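Local coordinates for protein isocitrate dehydrogenase [NAD] subunit 1, mitochondrial (Saccharomyces cerevisiae, PDB 3BLX) that takes part, in an allosteric octamer with subunit 2, in the NAD-dependent oxidation of isocitrate to 2-oxoglutarate and CO2, and also binds the 5'-untranslated leaders of mitochondrial mRNAs, at residues T21-D26 and G79-P84; D34-I39 and A290-S295; I45-E50 and T296-H301; R72-L77 and R264-F269. All coordinates share one frame; numbering follows the deposited sequence.

Contact 1. Residues T21-D26 and G79-P84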
loop_
_atom_site.group_PDB
_atom_site.type_symbol
_atom_site.label_atom_id
_atom_site.label_comp_id
_atom_site.label_asym_id
_atom_site.label_seq_id
_atom_site.Cartn_x
_atom_site.Cartn_y
_atom_site.Cartn_z
ATOM N N THR E 21 -25.191 -4.627 -10.197
ATOM C CA THR E 21 -25.945 -4.386 -8.978
ATOM C C THR E 21 -27.234 -3.618 -9.276
ATOM O O THR E 21 -27.235 -2.628 -10.042
ATOM C CB THR E 21 -25.085 -3.637 -7.941
ATOM O OG1 THR E 21 -23.947 -4.430 -7.629
ATOM C CG2 THR E 21 -25.844 -3.387 -6.636
ATOM N N LEU E 22 -28.335 -4.094 -8.702
ATOM C CA LEU E 22 -29.613 -3.412 -8.844
ATOM C C LEU E 22 -30.138 -3.098 -7.457
ATOM O O LEU E 22 -30.345 -4.000 -6.641
ATOM C CB LEU E 22 -30.622 -4.282 -9.597
ATOM C CG LEU E 22 -31.922 -3.560 -9.926
ATOM C CD1 LEU E 22 -31.620 -2.299 -10.655
ATOM C CD2 LEU E 22 -32.743 -4.423 -10.781
ATOM N N ILE E 23 -30.330 -1.817 -7.176
ATOM C CA ILE E 23 -30.850 -1.388 -5.882
ATOM C C ILE E 23 -32.128 -0.623 -6.157
ATOM O O ILE E 23 -32.078 0.563 -6.500
ATOM C CB ILE E 23 -29.864 -0.440 -5.183
ATOM C CG1 ILE E 23 -28.525 -1.118 -4.929
ATOM C CG2 ILE E 23 -30.422 0.054 -3.878
ATOM C CD1 ILE E 23 -27.385 -0.145 -4.658
ATOM N N PRO E 24 -33.289 -1.288 -6.016
ATOM C CA PRO E 24 -34.548 -0.736 -6.530
ATOM C C PRO E 24 -35.068 0.432 -5.696
ATOM O O PRO E 24 -35.595 1.381 -6.238
ATOM C CB PRO E 24 -35.504 -1.928 -6.459
ATOM C CG PRO E 24 -34.629 -3.126 -6.226
ATOM C CD PRO E 24 -33.502 -2.613 -5.419
ATOM N N GLY E 25 -34.899 0.382 -4.391
ATOM C CA GLY E 25 -35.376 1.475 -3.569
ATOM C C GLY E 25 -36.723 1.196 -2.942
ATOM O O GLY E 25 -37.033 0.063 -2.599
ATOM N N ASP E 26 -37.524 2.238 -2.790
ATOM C CA ASP E 26 -38.833 2.103 -2.169
ATOM C C ASP E 26 -39.865 1.593 -3.178
ATOM O O ASP E 26 -39.503 1.001 -4.188
ATOM C CB ASP E 26 -39.275 3.411 -1.470
ATOM C CG ASP E 26 -39.630 4.536 -2.448
ATOM O OD1 ASP E 26 -39.852 5.670 -1.968
ATOM O OD2 ASP E 26 -39.696 4.308 -3.679
ATOM N N GLY E 79 -32.515 2.803 -7.889
ATOM C CA GLY E 79 -33.789 3.516 -7.855
ATOM C C GLY E 79 -33.846 4.619 -6.803
ATOM O O GLY E 79 -32.817 5.184 -6.423
ATOM N N LEU E 80 -35.039 4.941 -6.320
ATOM C CA LEU E 80 -35.168 6.030 -5.359
ATOM C C LEU E 80 -35.767 5.595 -4.040
ATOM O O LEU E 80 -36.550 4.660 -4.000
ATOM C CB LEU E 80 -36.066 7.134 -5.906
ATOM C CG LEU E 80 -35.590 7.968 -7.076
ATOM C CD1 LEU E 80 -34.065 8.044 -7.059
ATOM C CD2 LEU E 80 -36.132 7.366 -8.362
ATOM N N TRP E 81 -35.375 6.283 -2.974
ATOM C CA TRP E 81 -36.213 6.442 -1.792
ATOM C C TRP E 81 -36.709 7.874 -1.764
ATOM O O TRP E 81 -35.934 8.821 -1.949
ATOM C CB TRP E 81 -35.447 6.171 -0.520
ATOM C CG TRP E 81 -35.259 4.752 -0.293
ATOM C CD1 TRP E 81 -36.042 3.928 0.456
ATOM C CD2 TRP E 81 -34.223 3.948 -0.840
ATOM N NE1 TRP E 81 -35.552 2.649 0.416
ATOM C CE2 TRP E 81 -34.434 2.635 -0.377
ATOM C CE3 TRP E 81 -33.131 4.212 -1.678
ATOM C CZ2 TRP E 81 -33.592 1.586 -0.715
ATOM C CZ3 TRP E 81 -32.297 3.177 -2.014
ATOM C CH2 TRP E 81 -32.531 1.872 -1.535
ATOM N N HIS E 82 -38.004 8.043 -1.539
ATOM C CA HIS E 82 -38.552 9.383 -1.492
ATOM C C HIS E 82 -38.653 9.924 -0.060
ATOM O O HIS E 82 -39.552 10.698 0.268
ATOM C CB HIS E 82 -39.855 9.452 -2.275
ATOM C CG HIS E 82 -39.698 9.060 -3.710
ATOM N ND1 HIS E 82 -39.476 7.759 -4.101
ATOM C CD2 HIS E 82 -39.711 9.798 -4.848
ATOM C CE1 HIS E 82 -39.373 7.703 -5.418
ATOM N NE2 HIS E 82 -39.510 8.928 -5.897
ATOM N N THR E 83 -37.705 9.496 0.775
ATOM C CA THR E 83 -37.388 10.172 2.031
ATOM C C THR E 83 -36.569 11.421 1.690
ATOM O O THR E 83 -35.946 11.483 0.639
ATOM C CB THR E 83 -36.589 9.246 3.012
ATOM O OG1 THR E 83 -35.270 8.983 2.502
ATOM C CG2 THR E 83 -37.324 7.920 3.229
ATOM N N PRO E 84 -36.579 12.430 2.568
ATOM C CA PRO E 84 -35.818 13.650 2.263
ATOM C C PRO E 84 -34.308 13.391 2.180
ATOM O O PRO E 84 -33.609 14.097 1.445
ATOM C CB PRO E 84 -36.148 14.575 3.442
ATOM C CG PRO E 84 -37.397 14.011 4.051
ATOM C CD PRO E 84 -37.328 12.535 3.830
#
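Backbone bonds come first. Strands 17-25 and 75-80 run parallel here and separate at their C-terminal ends. Gly79 N gives a nearly straight bond to Ile23 O, 2.7 Å long and almost along the C=O axis. Farther along, Asp26 N donates to Leu80 O at 2.9 Å, in the carbonyl plane. CA-H...O contacts accompany these bonds, Gly79 CA with Pro24 O and Gly25 CA with Leu80 O.

The polar side-chain bonds centre on Asp26. Its CG sits in the crowded position between backbone N and carbonyl carbon (chi1 71°). From there OD1 takes two bonds from His82. His82 ND1 reaches the syn lone pair of Asp26 OD1 at 3.0 Å, and the carboxylate and ring planes are 11° apart. This bond lies in the ring plane, would set the imidazole rotation and is consistent with a proton on ND1. His82 N meets the same oxygen from above the carboxylate plane and ties the backbone to it. Asp26 OD2 turns to Gly29 N and caps helix 27-42.

The apolar part is the Trp81 indole. Gly25 CA lies over the six-membered ring in a CH-pi contact, 3.4 Å from the ring centroid. Ile23 CG2 touches Trp81 CH2 at the ring edge, at 3.6 Å.

The arrangement is typical of the C-terminal ends of parallel strands in the mixed sheet of an alpha/beta fold, where a strand passes through an N-cap into its helix.

Contact 2. Residues D34-I39 and A290-S295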
loop_
_atom_site.group_PDB
_atom_site.type_symbol
_atom_site.label_atom_id
_atom_site.label_comp_id
_atom_site.label_asym_id
_atom_site.label_seq_id
_atom_site.Cartn_x
_atom_site.Cartn_y
_atom_site.Cartn_z
ATOM N N ASP E 34 -38.637 -1.862 -12.216
ATOM C CA ASP E 34 -39.252 -2.990 -12.914
ATOM C C ASP E 34 -39.534 -2.686 -14.388
ATOM O O ASP E 34 -39.406 -3.552 -15.252
ATOM C CB ASP E 34 -40.505 -3.471 -12.194
ATOM C CG ASP E 34 -40.184 -4.191 -10.878
ATOM O OD1 ASP E 34 -38.996 -4.518 -10.637
ATOM O OD2 ASP E 34 -41.117 -4.430 -10.079
ATOM N N SER E 35 -39.886 -1.443 -14.672
ATOM C CA SER E 35 -39.944 -0.971 -16.041
ATOM C C SER E 35 -38.652 -1.297 -16.812
ATOM O O SER E 35 -38.702 -1.868 -17.897
ATOM C CB SER E 35 -40.256 0.523 -16.050
ATOM O OG SER E 35 -40.071 1.081 -17.329
ATOM N N VAL E 36 -37.499 -0.957 -16.236
ATOM C CA VAL E 36 -36.218 -1.239 -16.865
ATOM C C VAL E 36 -35.983 -2.748 -16.985
ATOM O O VAL E 36 -35.658 -3.229 -18.042
ATOM C CB VAL E 36 -35.048 -0.583 -16.106
ATOM C CG1 VAL E 36 -33.733 -1.212 -16.529
ATOM C CG2 VAL E 36 -35.013 0.903 -16.376
ATOM N N ARG E 37 -36.138 -3.485 -15.894
ATOM C CA ARG E 37 -36.016 -4.939 -15.926
ATOM C C ARG E 37 -36.810 -5.542 -17.083
ATOM O O ARG E 37 -36.307 -6.414 -17.795
ATOM C CB ARG E 37 -36.501 -5.545 -14.619
ATOM C CG ARG E 37 -35.416 -5.990 -13.714
ATOM C CD ARG E 37 -35.955 -6.982 -12.721
ATOM N NE ARG E 37 -36.277 -6.338 -11.462
ATOM C CZ ARG E 37 -35.656 -6.606 -10.318
ATOM N NH1 ARG E 37 -34.688 -7.520 -10.303
ATOM N NH2 ARG E 37 -36.009 -5.969 -9.194
ATOM N N THR E 38 -38.050 -5.067 -17.245
ATOM C CA THR E 38 -38.979 -5.527 -18.282
ATOM C C THR E 38 -38.493 -5.208 -19.707
ATOM O O THR E 38 -38.439 -6.076 -20.575
ATOM C CB THR E 38 -40.411 -4.929 -18.072
ATOM O OG1 THR E 38 -40.972 -5.396 -16.842
ATOM C CG2 THR E 38 -41.332 -5.338 -19.186
ATOM N N ILE E 39 -38.160 -3.959 -19.959
ATOM C CA ILE E 39 -37.571 -3.608 -21.241
ATOM C C ILE E 39 -36.292 -4.403 -21.533
ATOM O O ILE E 39 -36.028 -4.782 -22.676
ATOM C CB ILE E 39 -37.245 -2.132 -21.311
ATOM C CG1 ILE E 39 -38.511 -1.296 -21.111
ATOM C CG2 ILE E 39 -36.556 -1.805 -22.620
ATOM C CD1 ILE E 39 -38.262 0.209 -21.044
ATOM N N ALA E 290 -36.760 8.662 -16.521
ATOM C CA ALA E 290 -35.477 9.014 -15.935
ATOM C C ALA E 290 -34.689 7.765 -15.639
ATOM O O ALA E 290 -33.524 7.685 -15.960
ATOM C CB ALA E 290 -35.656 9.859 -14.667
ATOM N N MET E 291 -35.332 6.788 -15.027
ATOM C CA MET E 291 -34.706 5.489 -14.786
ATOM C C MET E 291 -34.285 4.787 -16.095
ATOM O O MET E 291 -33.183 4.290 -16.197
ATOM C CB MET E 291 -35.628 4.586 -13.967
ATOM C CG MET E 291 -34.960 3.380 -13.457
ATOM S SD MET E 291 -33.570 3.811 -12.423
ATOM C CE MET E 291 -34.399 4.446 -10.982
ATOM N N ILE E 292 -35.153 4.777 -17.096
ATOM C CA ILE E 292 -34.829 4.139 -18.347
ATOM C C ILE E 292 -33.646 4.818 -19.053
ATOM O O ILE E 292 -32.723 4.148 -19.526
ATOM C CB ILE E 292 -36.051 4.115 -19.290
ATOM C CG1 ILE E 292 -37.251 3.446 -18.598
ATOM C CG2 ILE E 292 -35.705 3.380 -20.594
ATOM C CD1 ILE E 292 -38.567 3.499 -19.392
ATOM N N LEU E 293 -33.690 6.143 -19.142
ATOM C CA LEU E 293 -32.616 6.895 -19.762
ATOM C C LEU E 293 -31.291 6.739 -19.000
ATOM O O LEU E 293 -30.216 6.678 -19.595
ATOM C CB LEU E 293 -33.001 8.370 -19.878
ATOM C CG LEU E 293 -34.132 8.609 -20.873
ATOM C CD1 LEU E 293 -34.411 10.087 -21.049
ATOM C CD2 LEU E 293 -33.781 7.970 -22.198
ATOM N N SER E 294 -31.368 6.683 -17.681
ATOM C CA SER E 294 -30.185 6.443 -16.887
ATOM C C SER E 294 -29.687 5.056 -17.229
ATOM O O SER E 294 -28.495 4.826 -17.318
ATOM C CB SER E 294 -30.516 6.531 -15.395
ATOM O OG SER E 294 -30.815 7.866 -15.040
ATOM N N SER E 295 -30.635 4.156 -17.433
ATOM C CA SER E 295 -30.367 2.790 -17.837
ATOM C C SER E 295 -29.538 2.747 -19.102
ATOM O O SER E 295 -28.699 1.858 -19.263
ATOM C CB SER E 295 -31.694 2.069 -18.114
ATOM O OG SER E 295 -31.547 0.692 -17.994
#
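The axes of helix segments 34-39 and 290-295 cross at -49° and come within 9.3 Å of each other. This is buried helix-helix packing within the alpha/beta fold of the isocitrate and isopropylmalate dehydrogenases. The contact between the segments is one of side-chain packing.

Val36 is central. Both its methyls press on the facing helix. CG2, anti to the carbonyl carbon, rests on Ile292 CA and on Met291 CG, each at 3.8 Å. CG1, anti to the backbone N (chi1 164°), points to the hydroxyl of Ser295. Met291 touches with its CG alone. Its chain then bends at chi2 and chi3 and carries the sulfur away from residues 34-39.

Ile292 is extended at chi2 (174°), so its CD1 reaches across to helix 27-42. There it meets Ser35 OG and the tip of Ile39. The two isoleucines cross at about a right angle. Ser35 OG is buried but is bonded to Thr339 OG1 of helix 335-347, which also packs on Ile39. Helix 306-320 covers Ile292 through Ile311 and Val315.

Within helix 289-302, Ser294 OG is hydrogen-bonded to Gly259 N and also folds back on Ala290 O at 2.9 Å. The hydroxyl lies above the carbonyl plane, and Ser294 N bonds to the same oxygen.

Contact 3. Residues I45-E50 and T296-H301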
loop_
_atom_site.group_PDB
_atom_site.type_symbol
_atom_site.label_atom_id
_atom_site.label_comp_id
_atom_site.label_asym_id
_atom_site.label_seq_id
_atom_site.Cartn_x
_atom_site.Cartn_y
_atom_site.Cartn_z
ATOM N N ILE E 45 -31.056 -8.513 -23.328
ATOM C CA ILE E 45 -29.740 -7.932 -23.096
ATOM C C ILE E 45 -28.961 -8.840 -22.149
ATOM O O ILE E 45 -29.549 -9.440 -21.232
ATOM C CB ILE E 45 -29.879 -6.485 -22.520
ATOM C CG1 ILE E 45 -30.498 -5.563 -23.569
ATOM C CG2 ILE E 45 -28.549 -5.912 -22.072
ATOM C CD1 ILE E 45 -30.694 -4.128 -23.123
ATOM N N PRO E 46 -27.636 -8.966 -22.383
ATOM C CA PRO E 46 -26.760 -9.867 -21.616
ATOM C C PRO E 46 -26.408 -9.292 -20.242
ATOM O O PRO E 46 -25.248 -9.104 -19.899
ATOM C CB PRO E 46 -25.491 -9.964 -22.483
ATOM C CG PRO E 46 -25.706 -9.075 -23.668
ATOM C CD PRO E 46 -26.883 -8.210 -23.400
ATOM N N ILE E 47 -27.426 -9.015 -19.453
ATOM C CA ILE E 47 -27.213 -8.481 -18.132
ATOM C C ILE E 47 -27.955 -9.312 -17.110
ATOM O O ILE E 47 -29.140 -9.580 -17.260
ATOM C CB ILE E 47 -27.648 -7.008 -18.066
ATOM C CG1 ILE E 47 -26.668 -6.150 -18.861
ATOM C CG2 ILE E 47 -27.724 -6.537 -16.629
ATOM C CD1 ILE E 47 -26.935 -4.690 -18.788
ATOM N N ASP E 48 -27.232 -9.758 -16.092
ATOM C CA ASP E 48 -27.822 -10.434 -14.946
ATOM C C ASP E 48 -27.860 -9.482 -13.748
ATOM O O ASP E 48 -26.840 -8.940 -13.336
ATOM C CB ASP E 48 -27.015 -11.678 -14.589
ATOM C CG ASP E 48 -27.120 -12.799 -15.644
ATOM O OD1 ASP E 48 -28.100 -12.820 -16.422
ATOM O OD2 ASP E 48 -26.216 -13.670 -15.677
ATOM N N TRP E 49 -29.038 -9.260 -13.194
ATOM C CA TRP E 49 -29.152 -8.372 -12.050
ATOM C C TRP E 49 -28.779 -9.085 -10.771
ATOM O O TRP E 49 -29.183 -10.217 -10.544
ATOM C CB TRP E 49 -30.561 -7.849 -11.934
ATOM C CG TRP E 49 -31.084 -7.227 -13.200
ATOM C CD1 TRP E 49 -32.028 -7.743 -14.032
ATOM C CD2 TRP E 49 -30.704 -5.960 -13.754
ATOM N NE1 TRP E 49 -32.251 -6.887 -15.073
ATOM C CE2 TRP E 49 -31.460 -5.779 -14.926
ATOM C CE3 TRP E 49 -29.806 -4.959 -13.367
ATOM C CZ2 TRP E 49 -31.353 -4.647 -15.712
ATOM C CZ3 TRP E 49 -29.684 -3.840 -14.172
ATOM C CH2 TRP E 49 -30.457 -3.690 -15.320
ATOM N N GLU E 50 -27.980 -8.429 -9.941
ATOM C CA GLU E 50 -27.736 -8.931 -8.600
ATOM C C GLU E 50 -28.487 -7.963 -7.729
ATOM O O GLU E 50 -27.966 -6.932 -7.326
ATOM C CB GLU E 50 -26.266 -8.908 -8.266
ATOM C CG GLU E 50 -25.924 -9.407 -6.848
ATOM C CD GLU E 50 -24.398 -9.531 -6.568
ATOM O OE1 GLU E 50 -23.993 -9.433 -5.393
ATOM O OE2 GLU E 50 -23.592 -9.728 -7.508
ATOM N N THR E 296 -29.797 3.678 -20.020
ATOM C CA THR E 296 -29.087 3.667 -21.280
ATOM C C THR E 296 -27.699 4.270 -21.133
ATOM O O THR E 296 -26.774 3.829 -21.804
ATOM C CB THR E 296 -29.886 4.318 -22.426
ATOM O OG1 THR E 296 -29.860 5.737 -22.300
ATOM C CG2 THR E 296 -31.305 3.822 -22.408
ATOM N N LEU E 297 -27.540 5.256 -20.247
ATOM C CA LEU E 297 -26.204 5.746 -19.892
ATOM C C LEU E 297 -25.347 4.584 -19.420
ATOM O O LEU E 297 -24.181 4.482 -19.769
ATOM C CB LEU E 297 -26.270 6.803 -18.801
ATOM C CG LEU E 297 -26.829 8.162 -19.216
ATOM C CD1 LEU E 297 -26.757 9.176 -18.072
ATOM C CD2 LEU E 297 -26.057 8.676 -20.397
ATOM N N MET E 298 -25.936 3.707 -18.626
ATOM C CA MET E 298 -25.257 2.511 -18.146
ATOM C C MET E 298 -24.877 1.576 -19.299
ATOM O O MET E 298 -23.776 1.048 -19.335
ATOM C CB MET E 298 -26.102 1.778 -17.102
ATOM C CG MET E 298 -25.396 0.612 -16.505
ATOM S SD MET E 298 -26.483 -0.431 -15.548
ATOM C CE MET E 298 -27.568 -1.047 -16.852
ATOM N N LEU E 299 -25.787 1.379 -20.245
ATOM C CA LEU E 299 -25.504 0.546 -21.406
ATOM C C LEU E 299 -24.299 1.091 -22.189
ATOM O O LEU E 299 -23.370 0.344 -22.503
ATOM C CB LEU E 299 -26.741 0.440 -22.302
ATOM C CG LEU E 299 -27.900 -0.400 -21.742
ATOM C CD1 LEU E 299 -29.113 -0.289 -22.629
ATOM C CD2 LEU E 299 -27.522 -1.862 -21.539
ATOM N N ASN E 300 -24.324 2.385 -22.496
ATOM C CA ASN E 300 -23.198 3.065 -23.127
ATOM C C ASN E 300 -21.882 2.749 -22.421
ATOM O O ASN E 300 -20.896 2.379 -23.042
ATOM C CB ASN E 300 -23.401 4.582 -23.112
ATOM C CG ASN E 300 -24.398 5.061 -24.171
ATOM O OD1 ASN E 300 -24.740 4.335 -25.110
ATOM N ND2 ASN E 300 -24.856 6.297 -24.025
ATOM N N HIS E 301 -21.887 2.898 -21.109
ATOM C CA HIS E 301 -20.714 2.670 -20.304
ATOM C C HIS E 301 -20.221 1.219 -20.355
ATOM O O HIS E 301 -19.021 0.949 -20.314
ATOM C CB HIS E 301 -21.036 3.030 -18.864
ATOM C CG HIS E 301 -19.828 3.272 -18.025
ATOM N ND1 HIS E 301 -19.361 2.348 -17.117
ATOM C CD2 HIS E 301 -18.995 4.344 -17.942
ATOM C CE1 HIS E 301 -18.284 2.827 -16.515
ATOM N NE2 HIS E 301 -18.051 4.042 -16.986
#
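The Trp49 indole is the one aromatic ring that touches the facing segment. One of its faces carries Ile47 CG2 from its own strand, 3.9 Å above the plane and offset toward the rim. The far corner of the ring, CH2, meets Met298 CE obliquely at 4.2 Å. The ring of Phe40, from helix 27-42, also meets the indole, with the planes at about 30°.

The aliphatic contacts are made by chain ends. Ile45 and Ile47 are both extended at chi2, so each puts its CD1 forward toward helix 289-302. Ile45 CD1 meets Leu299 CD1 tip to tip at 4.2 Å. Ile47 CD1 lies 4.0 Å from Leu299 CD2, and these two chains cross obliquely. Leu299 therefore spends one methyl on each isoleucine. Ile47 CD1 also meets Met298 CE. The methionine is extended through chi1 and chi2 and bends only at chi3 (66°), which lets its methyl touch both Ile47 and Trp49.

The backbones stay well apart. Strand 47-50 and helix 296-301 have axes 13.0 Å from each other, at an angle of 119°. Pro46 centres an inverse gamma turn just before the strand. Phe40 also packs on Ile45, Ile47 and Leu299, and Ala308 of helix 306-320 packs on Leu299.

This is plain hydrophobic packing of a helix against a sheet strand, characteristic of the layered alpha/beta architecture of this dehydrogenase family.

Contact 4. Residues R72-L77 and R264-F269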
loop_
_atom_site.group_PDB
_atom_site.type_symbol
_atom_site.label_atom_id
_atom_site.label_comp_id
_atom_site.label_asym_id
_atom_site.label_seq_id
_atom_site.Cartn_x
_atom_site.Cartn_y
_atom_site.Cartn_z
ATOM N N ARG E 72 -17.814 -5.838 -5.928
ATOM C CA ARG E 72 -17.666 -6.992 -6.791
ATOM C C ARG E 72 -18.000 -6.670 -8.236
ATOM O O ARG E 72 -17.281 -7.052 -9.134
ATOM C CB ARG E 72 -18.562 -8.120 -6.320
ATOM C CG ARG E 72 -18.216 -8.689 -4.976
ATOM C CD ARG E 72 -18.891 -10.031 -4.774
ATOM N NE ARG E 72 -20.336 -9.890 -4.662
ATOM C CZ ARG E 72 -20.952 -9.547 -3.536
ATOM N NH1 ARG E 72 -20.234 -9.319 -2.445
ATOM N NH2 ARG E 72 -22.274 -9.436 -3.493
ATOM N N ASN E 73 -19.094 -5.963 -8.461
ATOM C CA ASN E 73 -19.577 -5.798 -9.827
ATOM C C ASN E 73 -19.070 -4.534 -10.511
ATOM O O ASN E 73 -18.943 -4.504 -11.722
ATOM C CB ASN E 73 -21.106 -5.861 -9.874
ATOM C CG ASN E 73 -21.662 -7.096 -9.222
ATOM O OD1 ASN E 73 -21.011 -8.141 -9.146
ATOM N ND2 ASN E 73 -22.891 -6.991 -8.763
ATOM N N LYS E 74 -18.804 -3.490 -9.725
ATOM C CA LYS E 74 -18.300 -2.196 -10.221
ATOM C C LYS E 74 -19.333 -1.280 -10.868
ATOM O O LYS E 74 -19.103 -0.095 -10.987
ATOM C CB LYS E 74 -17.113 -2.370 -11.195
ATOM C CG LYS E 74 -16.036 -3.355 -10.748
ATOM C CD LYS E 74 -15.453 -2.973 -9.434
ATOM C CE LYS E 74 -14.124 -3.655 -9.200
ATOM N NZ LYS E 74 -14.301 -5.134 -9.158
ATOM N N ILE E 75 -20.443 -1.837 -11.325
ATOM C CA ILE E 75 -21.490 -1.082 -12.001
ATOM C C ILE E 75 -22.826 -1.296 -11.300
ATOM O O ILE E 75 -23.171 -2.413 -10.900
ATOM C CB ILE E 75 -21.612 -1.511 -13.479
ATOM C CG1 ILE E 75 -20.274 -1.328 -14.157
ATOM C CG2 ILE E 75 -22.577 -0.610 -14.204
ATOM C CD1 ILE E 75 -19.783 0.129 -14.120
ATOM N N GLY E 76 -23.599 -0.232 -11.165
ATOM C CA GLY E 76 -24.883 -0.352 -10.493
ATOM C C GLY E 76 -25.997 0.492 -11.068
ATOM O O GLY E 76 -25.765 1.536 -11.669
ATOM N N LEU E 77 -27.222 0.022 -10.881
ATOM C CA LEU E 77 -28.410 0.771 -11.271
ATOM C C LEU E 77 -29.215 0.928 -10.003
ATOM O O LEU E 77 -29.506 -0.043 -9.313
ATOM C CB LEU E 77 -29.226 0.024 -12.335
ATOM C CG LEU E 77 -29.924 0.863 -13.411
ATOM C CD1 LEU E 77 -31.247 0.265 -13.762
ATOM C CD2 LEU E 77 -30.157 2.241 -12.952
ATOM N N ARG E 264 -13.446 6.507 -9.571
ATOM C CA ARG E 264 -12.419 5.964 -10.431
ATOM C C ARG E 264 -12.736 4.529 -10.854
ATOM O O ARG E 264 -12.612 4.187 -12.018
ATOM C CB ARG E 264 -11.056 6.049 -9.746
ATOM C CG ARG E 264 -9.938 5.555 -10.649
ATOM C CD ARG E 264 -8.613 5.441 -9.923
ATOM N NE ARG E 264 -7.670 4.615 -10.693
ATOM C CZ ARG E 264 -7.006 5.009 -11.795
ATOM N NH1 ARG E 264 -7.159 6.251 -12.295
ATOM N NH2 ARG E 264 -6.174 4.157 -12.408
ATOM N N ASP E 265 -13.166 3.709 -9.904
ATOM C CA ASP E 265 -13.396 2.292 -10.153
ATOM C C ASP E 265 -14.862 1.879 -10.242
ATOM O O ASP E 265 -15.161 0.752 -10.603
ATOM C CB ASP E 265 -12.737 1.458 -9.045
ATOM C CG ASP E 265 -11.217 1.665 -8.976
ATOM O OD1 ASP E 265 -10.574 1.698 -10.054
ATOM O OD2 ASP E 265 -10.667 1.777 -7.842
ATOM N N TYR E 266 -15.766 2.781 -9.885
ATOM C CA TYR E 266 -17.175 2.434 -9.769
ATOM C C TYR E 266 -18.078 3.405 -10.513
ATOM O O TYR E 266 -17.726 4.570 -10.717
ATOM C CB TYR E 266 -17.587 2.370 -8.299
ATOM C CG TYR E 266 -16.694 1.499 -7.461
ATOM C CD1 TYR E 266 -15.742 2.058 -6.636
ATOM C CD2 TYR E 266 -16.768 0.122 -7.530
ATOM C CE1 TYR E 266 -14.899 1.288 -5.885
ATOM C CE2 TYR E 266 -15.926 -0.676 -6.784
ATOM C CZ TYR E 266 -14.986 -0.083 -5.961
ATOM O OH TYR E 266 -14.131 -0.868 -5.203
ATOM N N ALA E 267 -19.230 2.924 -10.951
ATOM C CA ALA E 267 -20.211 3.804 -11.560
ATOM C C ALA E 267 -21.576 3.340 -11.098
ATOM O O ALA E 267 -21.853 2.144 -11.021
ATOM C CB ALA E 267 -20.103 3.771 -13.056
ATOM N N VAL E 268 -22.433 4.286 -10.777
ATOM C CA VAL E 268 -23.773 3.949 -10.336
ATOM C C VAL E 268 -24.748 4.857 -11.066
ATOM O O VAL E 268 -24.629 6.081 -11.007
ATOM C CB VAL E 268 -23.925 4.168 -8.815
ATOM C CG1 VAL E 268 -25.387 4.117 -8.414
ATOM C CG2 VAL E 268 -23.103 3.160 -8.025
ATOM N N PHE E 269 -25.705 4.258 -11.762
ATOM C CA PHE E 269 -26.639 5.027 -12.584
ATOM C C PHE E 269 -27.982 5.175 -11.908
ATOM O O PHE E 269 -28.449 4.247 -11.264
ATOM C CB PHE E 269 -26.761 4.399 -13.971
ATOM C CG PHE E 269 -25.469 4.412 -14.724
ATOM C CD1 PHE E 269 -25.171 5.438 -15.600
ATOM C CD2 PHE E 269 -24.509 3.456 -14.470
ATOM C CE1 PHE E 269 -23.970 5.467 -16.257
ATOM C CE2 PHE E 269 -23.299 3.473 -15.121
ATOM C CZ PHE E 269 -23.032 4.488 -16.029
#
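Two adjacent parallel strands, 75-80 and 267-269, join in the large mixed sheet of the subunit. The axes of the short strands 75-77 and 267-269 approach to 4.6 Å and lie 15° apart. Three backbone bonds hold them. Ala267 N donates to Lys74 O at 3.0 Å, nearly along the C=O axis. Gly76 N then gives a more bent bond to Ala267 O. Phe269 N closes the set on Gly76 O at 2.7 Å, an almost straight N-H (174°) that arrives from above the carbonyl plane. CA-H...O contacts fill in between, such as that of Ile75 CA with Ala267 O.

This pairing lies within the alpha/beta fold of the isocitrate and isopropylmalate dehydrogenases. Strand 75-80 follows helix 60-73, and Lys74 makes the turn with a positive phi. Strand 267-269 is flanked on its other side by the antiparallel strand 258-262.

Ile75, Leu77, Ala267 and Phe269 share one sheet face, where helix 289-302 covers Ile75 and Phe269 through Met298. Ile75 bends at chi2 (-60°), and its CD1 comes within 3.8 Å of Ala267 CB. The Phe269 ring turns its edge to Ile75 CG2 and to Gly76 O, the latter in the ring plane. Val268 points to the opposite face and packs on Ile103; Gly76, its partner in the pairing, has no side chain.

At the N-terminal end, Lys74 lays its aliphatic chain beside a tyrosine. Lys74 CD is 3.5 Å from Tyr266 CE2, the two chains crossing obliquely. Bends at chi2 and chi4 bring Lys74 NZ back to Lys71 O.

How the contacts relate
Contacts 1 and 4 share strand 75-80 and rest on backbone bonds. Between them, Leu77 N probably bonds to Thr21 O and Ile23 N to Leu77 O. Contacts 2 and 3 share helix 289-302 and are joined across their segments by side-chain packing alone. Contacts 2, 3 and 4 are buried. Contact 1 is partly buried, and it alone adds a polar side-chain pair across its segments. Helix 289-302 ties the two chemistries together: Met291 SD packs on Leu77 CD2, and Met298 CB on the Phe269 ring. Helix 27-42 of contact 2 reaches contact 3, where Arg37 CG meets Trp49 NE1. Glu50 bridges contacts 3 and 4 by a salt bridge to Arg72.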